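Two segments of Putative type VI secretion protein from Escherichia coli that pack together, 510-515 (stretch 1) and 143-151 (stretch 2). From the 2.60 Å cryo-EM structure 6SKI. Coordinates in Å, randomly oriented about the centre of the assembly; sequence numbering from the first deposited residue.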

# COMPACT_ATOMS: atom_id res chain seq x y z
N PHE A 510 -20.45 -13.31 12.95
CA PHE A 510 -21.63 -12.52 13.23
C PHE A 510 -21.16 -11.28 13.98
O PHE A 510 -20.65 -11.38 15.10
CB PHE A 510 -22.64 -13.31 14.07
CG PHE A 510 -23.27 -14.45 13.32
CD1 PHE A 510 -22.69 -15.70 13.33
CD2 PHE A 510 -24.45 -14.27 12.62
CE1 PHE A 510 -23.26 -16.75 12.64
CE2 PHE A 510 -25.02 -15.31 11.94
CZ PHE A 510 -24.43 -16.55 11.95
N ILE A 511 -21.32 -10.12 13.35
CA ILE A 511 -20.89 -8.88 13.98
C ILE A 511 -21.86 -8.52 15.10
O ILE A 511 -23.08 -8.60 14.94
CB ILE A 511 -20.80 -7.76 12.94
CG1 ILE A 511 -19.82 -8.15 11.83
CG2 ILE A 511 -20.38 -6.46 13.58
CD1 ILE A 511 -19.70 -7.13 10.73
N HIS A 512 -21.31 -8.12 16.24
CA HIS A 512 -22.13 -7.64 17.35
C HIS A 512 -22.60 -6.24 17.01
O HIS A 512 -21.87 -5.26 17.20
CB HIS A 512 -21.35 -7.68 18.65
CG HIS A 512 -21.24 -9.05 19.25
ND1 HIS A 512 -20.28 -9.38 20.17
CD2 HIS A 512 -21.98 -10.16 19.04
CE1 HIS A 512 -20.44 -10.65 20.52
NE2 HIS A 512 -21.46 -11.14 19.85
N ARG A 513 -23.84 -6.13 16.53
CA ARG A 513 -24.36 -4.89 15.99
C ARG A 513 -24.89 -3.95 17.07
O ARG A 513 -25.23 -2.81 16.76
CB ARG A 513 -25.46 -5.19 14.98
CG ARG A 513 -24.95 -5.91 13.74
CD ARG A 513 -25.98 -5.99 12.62
NE ARG A 513 -27.24 -6.62 13.02
CZ ARG A 513 -28.32 -5.95 13.43
NH1 ARG A 513 -28.30 -4.62 13.47
NH2 ARG A 513 -29.41 -6.61 13.77
N PHE A 514 -24.97 -4.41 18.32
CA PHE A 514 -25.49 -3.61 19.42
C PHE A 514 -24.44 -3.36 20.49
O PHE A 514 -24.79 -2.91 21.59
CB PHE A 514 -26.72 -4.28 20.02
CG PHE A 514 -27.75 -4.66 19.00
CD1 PHE A 514 -28.18 -5.97 18.89
CD2 PHE A 514 -28.28 -3.71 18.14
CE1 PHE A 514 -29.12 -6.33 17.95
CE2 PHE A 514 -29.21 -4.06 17.20
CZ PHE A 514 -29.63 -5.37 17.10
N GLY A 515 -23.17 -3.65 20.21
CA GLY A 515 -22.12 -3.51 21.18
C GLY A 515 -21.58 -4.86 21.60
O GLY A 515 -22.20 -5.90 21.37
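Stretch 2 (143-151) GMGLGTSIL

Stretch 2 enters with Gly143 and is helical over most of its length, the helix running on beyond Leu151, and it meets stretch 1 where a strand ends and a turn begins. Phe510 and Ile511 are the last strand residues; from His512 to Gly515 the chain folds into a type I beta turn, with Arg513 and Phe514 at its two middle positions. The start of stretch 2 is tucked against this turn, with Gly143 CA 3.9 Å from Arg513 CA, and the helix then leads back past Ile511. No hydrogen bond crosses the contact. It is held by shape and apolar packing, and the two sides together bury 331 Å².

Ile511 is the centre of the arrangement. Its CA-to-CB bond points toward the helix, and with chi1 m and chi2 t the side chain is extended, so that its two methyls meet successive parts of the helical face. Ile511 CG2 lies 3.5 Å from Leu146 CD2 and 4.0 Å from Gly143 O, while Ile511 CD1 reaches further along, to 3.6 Å from Gly147 CA and 3.9 Å from Ile150 CD1. The spacing of 143, 146, 147 and 150 is that of one helical face, and a single branched side chain touches all four. Leu146 (t, p) and Ile150 (m, t) answer it with side chains that also start toward stretch 1, both in common helical rotamers. Between them Gly147 offers bare backbone to the Ile511 methyl; an ideal CB here would still fit, 3.7 Å from Ile511 CD1, so the contact does not demand this glycine.

Gly143 is a stricter case. His512 O sits 3.3 Å from Gly143 CA, and an ideal CB on Gly143 would point toward the turn and clash, at 2.5 Å from His512 O and 2.8 Å from Arg513 C. Backbone meets backbone, and the absence of a side chain is what permits it. Gly515 follows another rule: nothing of stretch 2 is near its ideal CB, but its phi of 111° and psi of 163° would jam that atom against the preceding carbonyl, so these backbone angles by themselves call for glycine.

At the exposed margin, Met144 starts sideways and bends its end nearer. Its chi1 of -25° and chi2 of -109° lie between wells, and chi3 is 36°; this bent path places Met144 CE 3.4 Å from Arg513 O and 3.5 Å from Arg513 NH1. The methyl lies at the edge of the guanidinium, near its plane. Arg513 (m, t, m, with chi4 at 95°) also leaves its backbone sideways, and its long chain carries the guanidinium out to that methyl. Phe514 begins away from the helix, yet at chi1 m its ring comes nearer, and Phe514 CE2 approaches Met144 CE obliquely at 4.4 Å, a loose touch. His512, also m, leads its ring away, with ND1 hydrogen-bonded elsewhere in the structure; its contribution here is its backbone O.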

# COMPACT_ATOMS: atom_id res chain seq x y z
N GLY A 143 -20.75 -1.06 16.26
CA GLY A 143 -21.43 -2.28 15.85
C GLY A 143 -22.24 -2.10 14.59
O GLY A 143 -22.15 -2.90 13.66
N MET A 144 -23.05 -1.04 14.56
CA MET A 144 -23.81 -0.72 13.37
C MET A 144 -22.89 -0.30 12.23
O MET A 144 -22.99 -0.82 11.11
CB MET A 144 -24.82 0.39 13.68
CG MET A 144 -25.22 0.47 15.14
SD MET A 144 -26.91 -0.05 15.50
CE MET A 144 -27.14 -1.40 14.34
N GLY A 145 -21.98 0.63 12.51
CA GLY A 145 -21.02 1.04 11.50
C GLY A 145 -20.00 -0.04 11.19
O GLY A 145 -19.38 -0.03 10.13
N LEU A 146 -19.81 -0.98 12.12
CA LEU A 146 -18.71 -1.94 12.00
C LEU A 146 -18.83 -2.79 10.74
O LEU A 146 -17.83 -3.04 10.07
CB LEU A 146 -18.65 -2.82 13.24
CG LEU A 146 -17.45 -3.75 13.31
CD1 LEU A 146 -16.16 -2.96 13.29
CD2 LEU A 146 -17.54 -4.58 14.57
N GLY A 147 -20.04 -3.24 10.42
CA GLY A 147 -20.22 -3.94 9.15
C GLY A 147 -19.93 -3.05 7.96
O GLY A 147 -19.28 -3.46 7.00
N THR A 148 -20.39 -1.80 8.02
CA THR A 148 -20.08 -0.84 6.97
C THR A 148 -18.58 -0.56 6.92
O THR A 148 -18.02 -0.38 5.84
CB THR A 148 -20.87 0.45 7.19
OG1 THR A 148 -22.27 0.16 7.22
CG2 THR A 148 -20.61 1.45 6.07
N SER A 149 -17.92 -0.53 8.07
CA SER A 149 -16.47 -0.32 8.09
C SER A 149 -15.73 -1.48 7.45
O SER A 149 -14.77 -1.27 6.69
CB SER A 149 -16.00 -0.12 9.53
OG SER A 149 -16.08 1.24 9.91
N ILE A 150 -16.16 -2.71 7.72
CA ILE A 150 -15.51 -3.87 7.14
C ILE A 150 -15.78 -3.94 5.65
O ILE A 150 -14.92 -4.37 4.87
CB ILE A 150 -15.97 -5.15 7.87
CG1 ILE A 150 -15.53 -5.10 9.33
CG2 ILE A 150 -15.41 -6.39 7.21
CD1 ILE A 150 -15.94 -6.32 10.12
N LEU A 151 -16.96 -3.48 5.21
CA LEU A 151 -17.23 -3.40 3.78
C LEU A 151 -16.43 -2.29 3.12
O LEU A 151 -16.08 -2.41 1.94
CB LEU A 151 -18.73 -3.18 3.55
CG LEU A 151 -19.54 -4.43 3.24
CD1 LEU A 151 -21.01 -4.08 3.12
CD2 LEU A 151 -19.03 -5.08 1.97